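PDB 6KNL: UTP--glucose-1-phosphate uridylyltransferase from Acinetobacter baumannii, which catalyses the reversible transfer of a uridylyl group from UTP to alpha-D-glucose 1-phosphate, yielding UDP-glucose and diphosphate. Local coordinates for the uridine and triphosphate site and the uridine site. Numbering follows the deposited sequence. Chains: chain A/B, UTP--glucose-1-phosphate uridylyltransferase.

Contact 1: the uridine and triphosphate site. Residues chain A 8-15, 25-26, 103, 106-109, 112, 130-131; chain B 79, 81. With URI (uridine), chain C; 3PO (triphosphate), chain D.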
loop_
_atom_site.group_PDB
_atom_site.type_symbol
_atom_site.label_atom_id
_atom_site.label_comp_id
_atom_site.label_asym_id
_atom_site.label_seq_id
_atom_site.Cartn_x
_atom_site.Cartn_y
_atom_site.Cartn_z
ATOM N N PRO A 8 -2.287 2.761 -19.207
ATOM C CA PRO A 8 -2.376 4.175 -18.879
ATOM C C PRO A 8 -2.408 4.346 -17.351
ATOM O O PRO A 8 -3.351 3.919 -16.728
ATOM C CB PRO A 8 -3.660 4.608 -19.597
ATOM C CG PRO A 8 -4.527 3.378 -19.612
ATOM C CD PRO A 8 -3.590 2.190 -19.562
ATOM N N VAL A 9 -1.354 4.943 -16.799
ATOM C CA VAL A 9 -1.098 5.015 -15.333
ATOM C C VAL A 9 -0.792 6.465 -14.912
ATOM O O VAL A 9 -0.262 6.658 -13.805
ATOM C CB VAL A 9 0.039 4.044 -14.958
ATOM C CG1 VAL A 9 -0.406 2.605 -15.119
ATOM C CG2 VAL A 9 1.321 4.291 -15.737
ATOM N N ALA A 10 -1.182 7.440 -15.739
ATOM C CA ALA A 10 -0.834 8.882 -15.635
ATOM C C ALA A 10 -1.837 9.627 -14.748
ATOM O O ALA A 10 -1.539 10.756 -14.331
ATOM C CB ALA A 10 -0.801 9.486 -17.014
ATOM N N GLY A 11 -3.001 9.029 -14.500
ATOM C CA GLY A 11 -4.068 9.653 -13.700
ATOM C C GLY A 11 -3.685 9.665 -12.237
ATOM O O GLY A 11 -2.972 8.742 -11.846
ATOM N N LEU A 12 -4.166 10.653 -11.477
ATOM C CA LEU A 12 -3.741 10.941 -10.081
ATOM C C LEU A 12 -4.542 10.092 -9.093
ATOM O O LEU A 12 -4.129 10.027 -7.910
ATOM C CB LEU A 12 -3.939 12.433 -9.797
ATOM C CG LEU A 12 -2.682 13.291 -9.867
ATOM C CD1 LEU A 12 -1.727 12.792 -10.937
ATOM C CD2 LEU A 12 -3.036 14.747 -10.106
ATOM N N GLY A 13 -5.656 9.504 -9.540
ATOM C CA GLY A 13 -6.491 8.618 -8.702
ATOM C C GLY A 13 -7.020 9.335 -7.471
ATOM O O GLY A 13 -6.551 9.029 -6.339
ATOM N N THR A 14 -7.963 10.257 -7.674
ATOM C CA THR A 14 -8.630 10.991 -6.576
ATOM C C THR A 14 -9.582 10.049 -5.840
ATOM O O THR A 14 -9.903 10.353 -4.693
ATOM C CB THR A 14 -9.352 12.253 -7.061
ATOM O OG1 THR A 14 -10.468 11.865 -7.860
ATOM C CG2 THR A 14 -8.438 13.193 -7.820
ATOM N N ARG A 15 -9.994 8.943 -6.454
ATOM C CA ARG A 15 -11.001 8.025 -5.853
ATOM C C ARG A 15 -10.421 7.233 -4.671
ATOM O O ARG A 15 -11.235 6.843 -3.813
ATOM C CB ARG A 15 -11.586 7.075 -6.899
ATOM C CG ARG A 15 -12.897 7.561 -7.504
ATOM C CD ARG A 15 -13.501 6.535 -8.447
ATOM N NE ARG A 15 -12.514 6.031 -9.402
ATOM C CZ ARG A 15 -12.399 4.763 -9.794
ATOM N NH1 ARG A 15 -13.204 3.830 -9.307
ATOM N NH2 ARG A 15 -11.462 4.425 -10.665
ATOM N N LYS A 25 -1.593 5.294 -6.986
ATOM C CA LYS A 25 -2.713 4.354 -6.692
ATOM C C LYS A 25 -2.303 2.936 -7.109
ATOM O O LYS A 25 -2.810 1.982 -6.500
ATOM C CB LYS A 25 -4.002 4.764 -7.418
ATOM C CG LYS A 25 -3.961 4.640 -8.941
ATOM C CD LYS A 25 -4.816 5.657 -9.691
ATOM C CE LYS A 25 -4.745 5.527 -11.205
ATOM N NZ LYS A 25 -5.344 4.255 -11.689
ATOM N N GLU A 26 -1.432 2.826 -8.118
ATOM C CA GLU A 26 -1.042 1.552 -8.764
ATOM C C GLU A 26 -0.108 0.782 -7.842
ATOM O O GLU A 26 0.055 -0.418 -8.069
ATOM C CB GLU A 26 -0.316 1.794 -10.082
ATOM C CG GLU A 26 -1.211 2.321 -11.185
ATOM C CD GLU A 26 -1.302 3.837 -11.258
ATOM O OE1 GLU A 26 -0.689 4.530 -10.392
ATOM O OE2 GLU A 26 -1.992 4.326 -12.173
ATOM N N GLN A 103 2.398 11.297 -20.319
ATOM C CA GLN A 103 1.199 12.090 -20.709
ATOM C C GLN A 103 1.356 13.516 -20.184
ATOM O O GLN A 103 1.272 13.751 -18.977
ATOM C CB GLN A 103 -0.095 11.503 -20.166
ATOM C CG GLN A 103 -1.293 12.362 -20.528
ATOM C CD GLN A 103 -2.594 11.700 -20.163
ATOM O OE1 GLN A 103 -2.677 11.016 -19.143
ATOM N NE2 GLN A 103 -3.608 11.890 -20.999
ATOM N N PRO A 106 -3.555 15.584 -18.172
ATOM C CA PRO A 106 -4.532 14.498 -18.097
ATOM C C PRO A 106 -5.829 14.814 -18.864
ATOM O O PRO A 106 -6.744 15.378 -18.286
ATOM C CB PRO A 106 -4.756 14.380 -16.586
ATOM C CG PRO A 106 -4.550 15.788 -16.051
ATOM C CD PRO A 106 -3.707 16.532 -17.063
ATOM N N LEU A 107 -5.864 14.438 -20.145
ATOM C CA LEU A 107 -6.936 14.788 -21.114
ATOM C C LEU A 107 -7.692 13.533 -21.558
ATOM O O LEU A 107 -8.184 13.548 -22.684
ATOM C CB LEU A 107 -6.315 15.478 -22.336
ATOM C CG LEU A 107 -5.489 16.739 -22.075
ATOM C CD1 LEU A 107 -4.967 17.316 -23.387
ATOM C CD2 LEU A 107 -6.287 17.794 -21.329
ATOM N N GLY A 108 -7.788 12.493 -20.724
ATOM C CA GLY A 108 -8.632 11.311 -21.009
ATOM C C GLY A 108 -7.864 10.051 -21.402
ATOM O O GLY A 108 -6.733 10.151 -21.953
ATOM N N LEU A 109 -8.485 8.893 -21.142
ATOM C CA LEU A 109 -8.026 7.534 -21.544
ATOM C C LEU A 109 -7.639 7.541 -23.031
ATOM O O LEU A 109 -6.571 7.005 -23.365
ATOM C CB LEU A 109 -9.148 6.532 -21.231
ATOM C CG LEU A 109 -8.930 5.085 -21.669
ATOM C CD1 LEU A 109 -7.540 4.584 -21.307
ATOM C CD2 LEU A 109 -9.985 4.186 -21.052
ATOM N N ALA A 112 -4.304 9.365 -23.417
ATOM C CA ALA A 112 -3.253 8.529 -22.806
ATOM C C ALA A 112 -2.817 7.471 -23.830
ATOM O O ALA A 112 -1.614 7.431 -24.132
ATOM C CB ALA A 112 -3.747 7.920 -21.523
ATOM N N PRO A 130 -5.148 -0.360 -15.339
ATOM C CA PRO A 130 -4.554 -1.020 -14.179
ATOM C C PRO A 130 -5.329 -0.882 -12.861
ATOM O O PRO A 130 -5.035 -1.622 -11.953
ATOM C CB PRO A 130 -3.207 -0.304 -14.083
ATOM C CG PRO A 130 -3.535 1.088 -14.561
ATOM C CD PRO A 130 -4.448 0.860 -15.743
ATOM N N ASP A 131 -6.294 0.031 -12.763
ATOM C CA ASP A 131 -7.118 0.144 -11.526
ATOM C C ASP A 131 -7.988 -1.118 -11.411
ATOM O O ASP A 131 -8.275 -1.506 -10.274
ATOM C CB ASP A 131 -7.868 1.480 -11.380
ATOM C CG ASP A 131 -8.315 2.169 -12.662
ATOM O OD1 ASP A 131 -7.592 2.052 -13.682
ATOM O OD2 ASP A 131 -9.389 2.828 -12.639
ATOM N N LYS B 79 -12.447 19.638 -9.855
ATOM C CA LYS B 79 -13.444 18.529 -9.790
ATOM C C LYS B 79 -14.453 18.765 -8.643
ATOM O O LYS B 79 -15.374 17.926 -8.479
ATOM C CB LYS B 79 -12.706 17.189 -9.657
ATOM C CG LYS B 79 -13.159 16.079 -10.597
ATOM C CD LYS B 79 -14.395 15.319 -10.129
ATOM C CE LYS B 79 -15.131 14.605 -11.245
ATOM N NZ LYS B 79 -15.762 15.554 -12.193
ATOM N N LYS B 81 -14.460 18.463 -5.427
ATOM C CA LYS B 81 -14.531 17.317 -4.475
ATOM C C LYS B 81 -13.844 17.693 -3.152
ATOM O O LYS B 81 -12.706 17.262 -2.909
ATOM C CB LYS B 81 -13.962 16.053 -5.130
ATOM C CG LYS B 81 -15.029 15.102 -5.661
ATOM C CD LYS B 81 -14.498 13.872 -6.376
ATOM C CE LYS B 81 -15.573 12.832 -6.617
ATOM N NZ LYS B 81 -15.393 12.155 -7.922
HETATM N N1 URI C . -5.743 7.617 -17.199
HETATM C C2 URI C . -6.953 8.272 -17.361
HETATM N N3 URI C . -6.883 9.510 -17.941
HETATM C C4 URI C . -5.746 10.160 -18.364
HETATM C C5 URI C . -4.527 9.417 -18.169
HETATM C C6 URI C . -4.563 8.197 -17.604
HETATM O O2 URI C . -8.024 7.798 -17.010
HETATM O O4 URI C . -5.864 11.284 -18.854
HETATM C "C1'" URI C . -5.795 6.276 -16.576
HETATM C "C2'" URI C . -6.078 6.323 -15.068
HETATM C "C3'" URI C . -6.778 4.969 -14.869
HETATM C "C4'" URI C . -7.629 4.854 -16.143
HETATM O "O2'" URI C . -4.909 6.448 -14.282
HETATM O "O3'" URI C . -5.899 3.852 -14.777
HETATM O "O4'" URI C . -6.862 5.558 -17.166
HETATM C "C5'" URI C . -9.049 5.416 -15.987
HETATM O "O5'" URI C . -9.674 5.737 -17.223
HETATM P PG 3PO D . -8.348 8.852 -12.090
HETATM O O1G 3PO D . -7.859 9.415 -13.404
HETATM O O2G 3PO D . -7.633 9.463 -10.909
HETATM O O3G 3PO D . -8.334 7.337 -12.077
HETATM P PB 3PO D . -10.843 9.475 -10.589
HETATM O O1B 3PO D . -10.280 10.614 -9.804
HETATM O O2B 3PO D . -10.979 8.138 -9.935
HETATM O O3B 3PO D . -9.914 9.294 -11.893
HETATM P PA 3PO D . -13.588 10.730 -10.615
HETATM O O1A 3PO D . -14.767 9.785 -10.713
HETATM O O2A 3PO D . -13.735 11.926 -11.527
HETATM O O3A 3PO D . -12.279 9.915 -11.171
HETATM O "O5'" 3PO D . -13.293 11.129 -9.186
#
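A:Arg15 lies alongside the triphosphate, its chain bending at chi3 (-49°) so that the guanidinium turns its NE toward the middle phosphate. NE donates to O2B of 3PO at 2.7 Å, a fairly straight bond (158° at H) in the guanidinium plane, and the charges make it a salt bridge as well. A:Arg15 belongs to the glycine-rich GXGTR stretch of the nucleotidyltransferase family, formed here by A:Gly11, A:Leu12, A:Gly13, A:Thr14 and A:Arg15; A:Lys25 ends the same signature. The backbone of this segment wraps the phosphates: A:Thr14 N reaches 3PO O1B at 3.2 Å, and A:Gly13 N points to O2G of the outer phosphate nearest the nucleoside, modelled implausibly short. The triphosphate, a molecule separate from the uridine, is poorly ordered, so its grip is best read as a set of directions. From the second chain, the NZ of B:Lys81, also poorly ordered, meets 3PO O5' of the far phosphate tip to tip at 2.7 Å. In this assembly the site thus also draws on chain B; the structure alone does not show whether that pairing is biological. NH2 of A:Arg15 also faces OD2 of A:Asp131 in plane at 3.3 Å. That salt bridge links the phosphate side to the sugar: the other carboxylate oxygen, A:Asp131 OD1, accepts from the ribose 3'-hydroxyl, URI O3', at 2.7 Å, met from above the carboxylate plane. URI O3' also approaches the carbonyl O of A:Pro8 at 3.2 Å, nearly along the C=O axis (160°). NZ of A:Lys25 bonds weakly to O3'; its salt bridges with A:Asp131 and A:Glu26 would be expected to keep it charged. At the base, A:Gly108 N donates to uracil O4 at 2.9 Å, with weak help from A:Gln103 NE2, whose CG stands anti to the backbone N. The methyls of A:Ala10 and A:Ala112 pack against C5 and C6.

Contact 2: the uridine site. Residues chain B 8-11, 25, 103, 106-109, 112, 129-131. With URI (uridine), chain E.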
loop_
_atom_site.group_PDB
_atom_site.type_symbol
_atom_site.label_atom_id
_atom_site.label_comp_id
_atom_site.label_asym_id
_atom_site.label_seq_id
_atom_site.Cartn_x
_atom_site.Cartn_y
_atom_site.Cartn_z
ATOM N N PRO B 8 11.989 6.447 14.027
ATOM C CA PRO B 8 13.113 5.952 13.237
ATOM C C PRO B 8 12.536 5.142 12.069
ATOM O O PRO B 8 11.946 4.120 12.302
ATOM C CB PRO B 8 13.925 5.170 14.268
ATOM C CG PRO B 8 12.888 4.644 15.236
ATOM C CD PRO B 8 11.751 5.642 15.234
ATOM N N VAL B 9 12.653 5.683 10.856
ATOM C CA VAL B 9 12.011 5.140 9.626
ATOM C C VAL B 9 13.073 4.988 8.538
ATOM O O VAL B 9 12.692 4.862 7.369
ATOM C CB VAL B 9 10.848 6.048 9.179
ATOM C CG1 VAL B 9 9.768 6.084 10.236
ATOM C CG2 VAL B 9 11.298 7.462 8.837
ATOM N N ALA B 10 14.350 4.953 8.922
ATOM C CA ALA B 10 15.508 4.974 7.995
ATOM C C ALA B 10 15.735 3.590 7.393
ATOM O O ALA B 10 16.236 3.527 6.264
ATOM C CB ALA B 10 16.744 5.471 8.693
ATOM N N GLY B 11 15.377 2.526 8.113
ATOM C CA GLY B 11 15.603 1.135 7.668
ATOM C C GLY B 11 14.704 0.770 6.498
ATOM O O GLY B 11 13.571 1.262 6.465
ATOM N N LYS B 25 8.295 1.116 3.561
ATOM C CA LYS B 25 7.466 0.163 4.344
ATOM C C LYS B 25 6.444 0.984 5.140
ATOM O O LYS B 25 5.376 0.463 5.429
ATOM C CB LYS B 25 8.341 -0.735 5.229
ATOM C CG LYS B 25 9.053 -0.019 6.365
ATOM C CD LYS B 25 9.971 -0.901 7.184
ATOM C CE LYS B 25 10.523 -0.198 8.410
ATOM N NZ LYS B 25 11.468 0.883 8.052
ATOM N N GLN B 103 19.530 9.546 8.759
ATOM C CA GLN B 103 20.476 8.523 9.274
ATOM C C GLN B 103 21.394 8.110 8.131
ATOM O O GLN B 103 20.968 7.383 7.234
ATOM C CB GLN B 103 19.757 7.299 9.816
ATOM C CG GLN B 103 20.734 6.245 10.295
ATOM C CD GLN B 103 20.017 5.022 10.795
ATOM O OE1 GLN B 103 19.937 4.777 11.999
ATOM N NE2 GLN B 103 19.476 4.259 9.861
ATOM N N PRO B 106 22.726 2.602 8.069
ATOM C CA PRO B 106 21.822 1.894 8.978
ATOM C C PRO B 106 22.535 1.148 10.117
ATOM O O PRO B 106 22.419 -0.036 10.207
ATOM C CB PRO B 106 21.102 0.915 8.035
ATOM C CG PRO B 106 22.157 0.590 7.012
ATOM C CD PRO B 106 22.862 1.911 6.777
ATOM N N LEU B 107 23.175 1.880 11.024
ATOM C CA LEU B 107 23.966 1.293 12.129
ATOM C C LEU B 107 23.102 1.073 13.383
ATOM O O LEU B 107 23.634 1.227 14.483
ATOM C CB LEU B 107 25.157 2.217 12.399
ATOM C CG LEU B 107 26.276 2.128 11.362
ATOM C CD2 LEU B 107 26.885 3.496 11.126
ATOM N N GLY B 108 21.833 0.687 13.250
ATOM C CA GLY B 108 21.019 0.228 14.400
ATOM C C GLY B 108 20.103 1.282 15.030
ATOM O O GLY B 108 20.340 2.503 14.879
ATOM N N LEU B 109 19.092 0.812 15.764
ATOM C CA LEU B 109 18.051 1.660 16.392
ATOM C C LEU B 109 18.687 2.757 17.246
ATOM O O LEU B 109 18.250 3.914 17.150
ATOM C CB LEU B 109 17.131 0.809 17.259
ATOM C CG LEU B 109 16.136 1.615 18.092
ATOM C CD1 LEU B 109 15.452 2.679 17.239
ATOM C CD2 LEU B 109 15.096 0.699 18.725
ATOM N N ALA B 112 19.979 5.579 15.070
ATOM C CA ALA B 112 18.784 6.329 14.618
ATOM C C ALA B 112 18.426 7.402 15.658
ATOM O O ALA B 112 18.508 8.599 15.330
ATOM C CB ALA B 112 17.619 5.393 14.377
ATOM N N LEU B 129 8.370 3.179 17.155
ATOM C CA LEU B 129 8.738 2.338 15.987
ATOM C C LEU B 129 7.486 2.173 15.135
ATOM O O LEU B 129 6.527 1.505 15.527
ATOM C CB LEU B 129 9.292 0.982 16.434
ATOM C CG LEU B 129 10.328 0.998 17.555
ATOM C CD1 LEU B 129 10.899 -0.398 17.735
ATOM C CD2 LEU B 129 11.431 2.006 17.289
ATOM N N PRO B 130 7.449 2.784 13.937
ATOM C CA PRO B 130 6.212 2.823 13.164
ATOM C C PRO B 130 5.888 1.491 12.482
ATOM O O PRO B 130 4.863 1.397 11.865
ATOM C CB PRO B 130 6.516 3.913 12.142
ATOM C CG PRO B 130 7.999 3.736 11.897
ATOM C CD PRO B 130 8.579 3.439 13.263
ATOM N N ASP B 131 6.769 0.505 12.598
ATOM C CA ASP B 131 6.496 -0.854 12.078
ATOM C C ASP B 131 5.343 -1.439 12.889
ATOM O O ASP B 131 4.567 -2.223 12.321
ATOM C CB ASP B 131 7.755 -1.728 12.094
ATOM C CG ASP B 131 8.589 -1.578 10.833
ATOM O OD1 ASP B 131 8.230 -0.731 9.991
ATOM O OD2 ASP B 131 9.576 -2.323 10.688
HETATM N N1 URI E . 15.731 1.449 12.224
HETATM C C2 URI E . 16.365 2.528 11.631
HETATM N N3 URI E . 17.724 2.389 11.493
HETATM C C4 URI E . 18.499 1.304 11.868
HETATM C C5 URI E . 17.763 0.219 12.460
HETATM C C6 URI E . 16.432 0.324 12.602
HETATM O O2 URI E . 15.774 3.534 11.256
HETATM O O4 URI E . 19.716 1.337 11.668
HETATM C "C1'" URI E . 14.271 1.501 12.343
HETATM C "C2'" URI E . 13.612 0.560 11.336
HETATM C "C3'" URI E . 12.316 0.147 12.056
HETATM C "C4'" URI E . 12.638 0.331 13.551
HETATM O "O2'" URI E . 13.405 1.263 10.131
HETATM O "O3'" URI E . 11.183 0.925 11.677
HETATM O "O4'" URI E . 13.902 1.045 13.621
HETATM C "C5'" URI E . 12.752 -0.955 14.350
HETATM O "O5'" URI E . 14.049 -1.530 14.235
#
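The backbone N of B:Gly108 donates to O4 of the uracil at 2.7 Å, and NZ of B:Lys25 reaches the ribose 2'-hydroxyl O2' at 2.9 Å. The lysine chain starts from the crowded position between backbone N and carbonyl carbon (chi1 68°), runs extended and bends at chi4 to deliver its ammonium. The same NZ donates to the carbonyl O of B:Gly11 at 2.7 Å, from above the carbonyl plane, so the glycine-rich nucleotide loop of this uridylyltransferase positions the amine that holds the sugar. Weaker backbone bonds follow: B:Ala10 N to uracil O2 at 3.1 Å, and B:Gly11 N to both O2 and O2'. B:Gln103, with CG anti to the backbone N (chi1 178°) and the chain extended beyond it, brings its amide to the imide N3. As modelled, NE2 lies 3.0 Å from N3, two groups that normally both donate, while OE1 accepts from N3 weakly; an amide turned end for end would make better chemical sense. With chi1 at -87° the B:Asp131 carboxylate stands off, its CG 3.7 Å from URI O3', and no bond is made there; O3' has a weak link to the carbonyl O of B:Pro8. The nucleoside is largely buried, by apolar contacts from several directions. CD1 of B:Leu129 touches C5' at 3.9 Å, the ring of B:Pro8 rests near the sugar ring oxygen and O2, and B:Gly108 CA lies against C4 at 3.7 Å. B:Leu109 also buries part of the nucleoside. The uridine sits in the Rossmann-like nucleotidyltransferase fold beyond the end of strand 4-8, with B:Leu129 to B:Asp131 between strands 125-128 and 132-135, and B:Gly108 just ahead of helix 109-115, whose N-terminal end may help polarise O4.

Contact 1 and contact 2 are the same nucleotide pocket in the two subunits, with C-alpha centres about 33 Å apart. Both use strand 4-8, the glycine loop, Lys25, Gln103, the start of helix 109-115 and the Asp131 segment. The uracil is turned over between them: its C5 side faces the alanine and glutamine in contact 1, its O2 and N3 side in contact 2. Triphosphate is modelled with the nucleoside only in contact 1, where lysines of chain B approach chain A's phosphates. If this pairing persists in solution, one subunit could help bind the other's nucleotide.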